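Local coordinates for protein D-alanine--D-alanine ligase (Acinetobacter baumannii ACICU, PDB 5D8D) that joins two D-alanine molecules into D-alanyl-D-alanine at the expense of ATP, a step in building the peptidoglycan of the bacterial cell wall, at residues L133-E144 with H169-W178. Numbering follows the deposited sequence.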
loop_
_atom_site.group_PDB
_atom_site.type_symbol
_atom_site.label_atom_id
_atom_site.label_comp_id
_atom_site.label_asym_id
_atom_site.label_seq_id
_atom_site.Cartn_x
_atom_site.Cartn_y
_atom_site.Cartn_z
ATOM N N LEU A 133 1.336 10.941 -24.984
ATOM C CA LEU A 133 1.677 9.506 -25.087
ATOM C C LEU A 133 1.993 9.037 -26.510
ATOM O O LEU A 133 2.882 8.201 -26.693
ATOM C CB LEU A 133 0.553 8.622 -24.493
ATOM C CG LEU A 133 0.580 8.208 -23.002
ATOM C CD1 LEU A 133 1.508 9.040 -22.118
ATOM C CD2 LEU A 133 -0.834 8.202 -22.428
ATOM N N GLY A 134 1.251 9.553 -27.495
ATOM C CA GLY A 134 1.286 9.053 -28.879
ATOM C C GLY A 134 0.317 7.890 -29.074
ATOM O O GLY A 134 -0.102 7.234 -28.107
ATOM N N LEU A 135 -0.060 7.637 -30.323
ATOM C CA LEU A 135 -0.822 6.431 -30.645
ATOM C C LEU A 135 0.152 5.354 -31.135
ATOM O O LEU A 135 1.174 5.673 -31.746
ATOM C CB LEU A 135 -1.936 6.686 -31.680
ATOM C CG LEU A 135 -3.245 7.318 -31.143
ATOM C CD1 LEU A 135 -3.253 8.812 -31.361
ATOM C CD2 LEU A 135 -4.494 6.752 -31.781
ATOM N N PRO A 136 -0.127 4.088 -30.845
ATOM C CA PRO A 136 -1.289 3.649 -30.059
ATOM C C PRO A 136 -1.011 3.529 -28.538
ATOM O O PRO A 136 0.145 3.608 -28.106
ATOM C CB PRO A 136 -1.629 2.283 -30.681
ATOM C CG PRO A 136 -0.585 2.020 -31.729
ATOM C CD PRO A 136 0.554 2.946 -31.465
ATOM N N VAL A 137 -2.078 3.369 -27.750
ATOM C CA VAL A 137 -1.988 3.141 -26.290
ATOM C C VAL A 137 -2.832 1.925 -25.895
ATOM O O VAL A 137 -3.618 1.409 -26.689
ATOM C CB VAL A 137 -2.429 4.376 -25.436
ATOM C CG1 VAL A 137 -1.679 5.631 -25.858
ATOM C CG2 VAL A 137 -3.938 4.591 -25.494
ATOM N N ILE A 138 -2.655 1.491 -24.653
ATOM C CA ILE A 138 -3.449 0.413 -24.070
ATOM C C ILE A 138 -4.161 1.028 -22.872
ATOM O O ILE A 138 -3.529 1.720 -22.063
ATOM C CB ILE A 138 -2.593 -0.831 -23.688
ATOM C CG1 ILE A 138 -3.430 -1.860 -22.921
ATOM C CG2 ILE A 138 -1.362 -0.471 -22.857
ATOM C CD1 ILE A 138 -2.788 -3.228 -22.817
ATOM N N ILE A 139 -5.475 0.799 -22.800
ATOM C CA ILE A 139 -6.342 1.262 -21.698
ATOM C C ILE A 139 -6.563 0.081 -20.763
ATOM O O ILE A 139 -7.073 -0.957 -21.201
ATOM C CB ILE A 139 -7.735 1.761 -22.213
ATOM C CG1 ILE A 139 -7.591 2.881 -23.272
ATOM C CG2 ILE A 139 -8.630 2.206 -21.055
ATOM C CD1 ILE A 139 -6.929 4.151 -22.775
ATOM N N LYS A 140 -6.188 0.222 -19.492
ATOM C CA LYS A 140 -6.355 -0.875 -18.523
ATOM C C LYS A 140 -6.911 -0.383 -17.190
ATOM O O LYS A 140 -6.620 0.747 -16.791
ATOM C CB LYS A 140 -5.044 -1.678 -18.330
ATOM C CG LYS A 140 -3.763 -0.875 -18.146
ATOM C CD LYS A 140 -2.540 -1.775 -17.961
ATOM C CE LYS A 140 -2.070 -2.413 -19.260
ATOM N NZ LYS A 140 -0.752 -3.100 -19.086
ATOM N N PRO A 141 -7.725 -1.229 -16.504
ATOM C CA PRO A 141 -8.166 -0.849 -15.164
ATOM C C PRO A 141 -6.954 -0.868 -14.258
ATOM O O PRO A 141 -6.119 -1.778 -14.360
ATOM C CB PRO A 141 -9.159 -1.950 -14.773
ATOM C CG PRO A 141 -8.687 -3.147 -15.517
ATOM C CD PRO A 141 -8.108 -2.624 -16.818
ATOM N N VAL A 142 -6.861 0.149 -13.410
ATOM C CA VAL A 142 -5.728 0.336 -12.516
ATOM C C VAL A 142 -5.567 -0.805 -11.488
ATOM O O VAL A 142 -4.429 -1.158 -11.152
ATOM C CB VAL A 142 -5.860 1.696 -11.796
ATOM C CG1 VAL A 142 -4.839 1.840 -10.684
ATOM C CG2 VAL A 142 -5.736 2.830 -12.807
ATOM N N HIS A 143 -6.680 -1.378 -11.002
ATOM C CA HIS A 143 -6.635 -2.223 -9.797
ATOM C C HIS A 143 -6.836 -3.719 -9.988
ATOM O O HIS A 143 -6.509 -4.479 -9.064
ATOM C CB HIS A 143 -7.602 -1.720 -8.712
ATOM C CG HIS A 143 -7.134 -0.491 -8.004
ATOM N ND1 HIS A 143 -7.727 0.743 -8.185
ATOM C CD2 HIS A 143 -6.132 -0.307 -7.114
ATOM C CE1 HIS A 143 -7.101 1.637 -7.438
ATOM N NE2 HIS A 143 -6.134 1.025 -6.773
ATOM N N GLU A 144 -7.317 -4.173 -11.150
ATOM C CA GLU A 144 -7.520 -5.636 -11.349
ATOM C C GLU A 144 -6.266 -6.543 -11.141
ATOM O O GLU A 144 -6.414 -7.766 -10.984
ATOM C CB GLU A 144 -8.209 -5.933 -12.692
ATOM C CG GLU A 144 -9.705 -5.617 -12.699
ATOM C CD GLU A 144 -10.582 -6.651 -11.969
ATOM O OE1 GLU A 144 -10.155 -7.248 -10.953
ATOM O OE2 GLU A 144 -11.734 -6.869 -12.404
ATOM N N HIS A 169 -14.765 -2.705 -14.301
ATOM C CA HIS A 169 -13.848 -3.248 -13.282
ATOM C C HIS A 169 -13.232 -2.193 -12.342
ATOM O O HIS A 169 -12.655 -2.571 -11.312
ATOM C CB HIS A 169 -12.703 -4.034 -13.955
ATOM C CG HIS A 169 -13.164 -5.113 -14.892
ATOM N ND1 HIS A 169 -13.084 -4.989 -16.263
ATOM C CD2 HIS A 169 -13.722 -6.325 -14.658
ATOM C CE1 HIS A 169 -13.569 -6.078 -16.832
ATOM N NE2 HIS A 169 -13.961 -6.906 -15.880
ATOM N N ASP A 170 -13.343 -0.897 -12.683
ATOM C CA ASP A 170 -12.610 0.172 -11.973
ATOM C C ASP A 170 -13.138 1.596 -12.252
ATOM O O ASP A 170 -13.276 1.989 -13.400
ATOM C CB ASP A 170 -11.137 0.110 -12.394
ATOM C CG ASP A 170 -10.190 0.018 -11.221
ATOM O OD1 ASP A 170 -10.202 0.914 -10.346
ATOM O OD2 ASP A 170 -9.411 -0.957 -11.200
ATOM N N ALA A 171 -13.410 2.367 -11.201
ATOM C CA ALA A 171 -13.645 3.811 -11.341
ATOM C C ALA A 171 -12.413 4.509 -11.933
ATOM O O ALA A 171 -12.550 5.406 -12.768
ATOM C CB ALA A 171 -13.990 4.433 -9.993
ATOM N N VAL A 172 -11.218 4.078 -11.501
ATOM C CA VAL A 172 -9.929 4.645 -11.967
ATOM C C VAL A 172 -9.218 3.729 -13.021
ATOM O O VAL A 172 -9.077 2.509 -12.844
ATOM C CB VAL A 172 -9.023 5.084 -10.766
ATOM C CG1 VAL A 172 -8.765 3.945 -9.776
ATOM C CG2 VAL A 172 -7.722 5.717 -11.261
ATOM N N VAL A 173 -8.801 4.347 -14.131
ATOM C CA VAL A 173 -8.320 3.655 -15.353
ATOM C C VAL A 173 -7.050 4.396 -15.834
ATOM O O VAL A 173 -6.947 5.628 -15.664
ATOM C CB VAL A 173 -9.443 3.644 -16.434
ATOM C CG1 VAL A 173 -8.945 3.172 -17.787
ATOM C CG2 VAL A 173 -10.625 2.783 -15.991
ATOM N N MET A 174 -6.069 3.656 -16.375
ATOM C CA MET A 174 -4.839 4.271 -16.965
ATOM C C MET A 174 -4.693 3.972 -18.450
ATOM O O MET A 174 -4.891 2.838 -18.879
ATOM C CB MET A 174 -3.536 3.869 -16.250
ATOM C CG MET A 174 -3.247 2.380 -16.093
ATOM S SD MET A 174 -1.488 1.895 -16.151
ATOM C CE MET A 174 -0.636 3.281 -15.394
ATOM N N ALA A 175 -4.373 5.008 -19.223
ATOM C CA ALA A 175 -3.919 4.839 -20.599
ATOM C C ALA A 175 -2.393 4.791 -20.565
ATOM O O ALA A 175 -1.757 5.758 -20.162
ATOM C CB ALA A 175 -4.415 5.974 -21.486
ATOM N N GLU A 176 -1.819 3.663 -20.979
ATOM C CA GLU A 176 -0.371 3.468 -21.031
ATOM C C GLU A 176 0.079 3.463 -22.511
ATOM O O GLU A 176 -0.616 2.882 -23.374
ATOM C CB GLU A 176 -0.052 2.134 -20.347
ATOM C CG GLU A 176 1.425 1.795 -20.131
ATOM C CD GLU A 176 1.642 0.381 -19.555
ATOM O OE1 GLU A 176 2.597 0.197 -18.776
ATOM O OE2 GLU A 176 0.863 -0.557 -19.879
ATOM N N LYS A 177 1.224 4.102 -22.797
ATOM C CA LYS A 177 1.866 4.070 -24.137
ATOM C C LYS A 177 2.108 2.644 -24.632
ATOM O O LYS A 177 2.777 1.888 -23.944
ATOM C CB LYS A 177 3.215 4.796 -24.077
ATOM C CG LYS A 177 4.086 4.685 -25.319
ATOM C CD LYS A 177 5.189 5.745 -25.338
ATOM C CE LYS A 177 6.393 5.350 -26.203
ATOM N NZ LYS A 177 6.657 6.374 -27.254
ATOM N N TRP A 178 1.597 2.282 -25.814
ATOM C CA TRP A 178 1.808 0.926 -26.360
ATOM C C TRP A 178 3.271 0.785 -26.730
ATOM O O TRP A 178 3.851 1.709 -27.261
ATOM C CB TRP A 178 0.943 0.651 -27.600
ATOM C CG TRP A 178 1.053 -0.764 -28.136
ATOM C CD1 TRP A 178 1.848 -1.194 -29.163
ATOM C CD2 TRP A 178 0.346 -1.926 -27.668
ATOM N NE1 TRP A 178 1.677 -2.545 -29.368
ATOM C CE2 TRP A 178 0.762 -3.020 -28.463
ATOM C CE3 TRP A 178 -0.597 -2.149 -26.653
ATOM C CZ2 TRP A 178 0.261 -4.325 -28.269
ATOM C CZ3 TRP A 178 -1.097 -3.447 -26.465
ATOM C CH2 TRP A 178 -0.666 -4.515 -27.273
#
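K140 reaches obliquely from its strand to E176 on the antiparallel neighbour, its NZ lying 3.1 Å from E176 OE2 in a salt bridge. K140 CG sits between the backbone N and the carbonyl carbon (chi1 46°), and a single bend at chi3 swings the ammonium group over to the glutamate; E176 runs fully extended to meet it on the syn side of OE2. Its other oxygen, OE1, pairs with K104 of helix 100-108, so each carboxylate oxygen has a lysine partner. M174 lies alongside the aliphatic part of K140, CG to CG 3.9 Å. Beneath these side chains, I138 and K140 exchange paired backbone bonds with E176 and M174, with I138 N to E176 O at 2.8 Å and nearly straight. These are the two central strands, 137-141 and 173-177, of the four-stranded antiparallel sheet in the central domain of this ATP-grasp ligase, and both belong to the predicted ATP site; K140 also comes near E268, a predicted magnesium ligand. The opposite face, turned to helix 159-169, is closely packed: I139 sets CD1 against A175 CB at 3.4 Å, while its CG2 meets V173 CG1. Just past the C-terminal end of strand 137-141, D170 clasps H143 twice. D170 OD2 accepts the backbone N-H of H143 (N to OD2 2.8 Å) from well out of the carboxylate plane, whereas D170 OD1 offers its syn lone pair to H143 ND1, a longer bond of 3.3 Å lying in the imidazole plane, with ring and carboxylate nearly coplanar. V142 CG1 covers one face of that ring. At the other end of the strand pair, W178 N bonds to P136 O at 3.0 Å, and with W178 CG anti to its N (chi1 -176°) the indole is carried across I138, whose CB touches the ring edge at CE3.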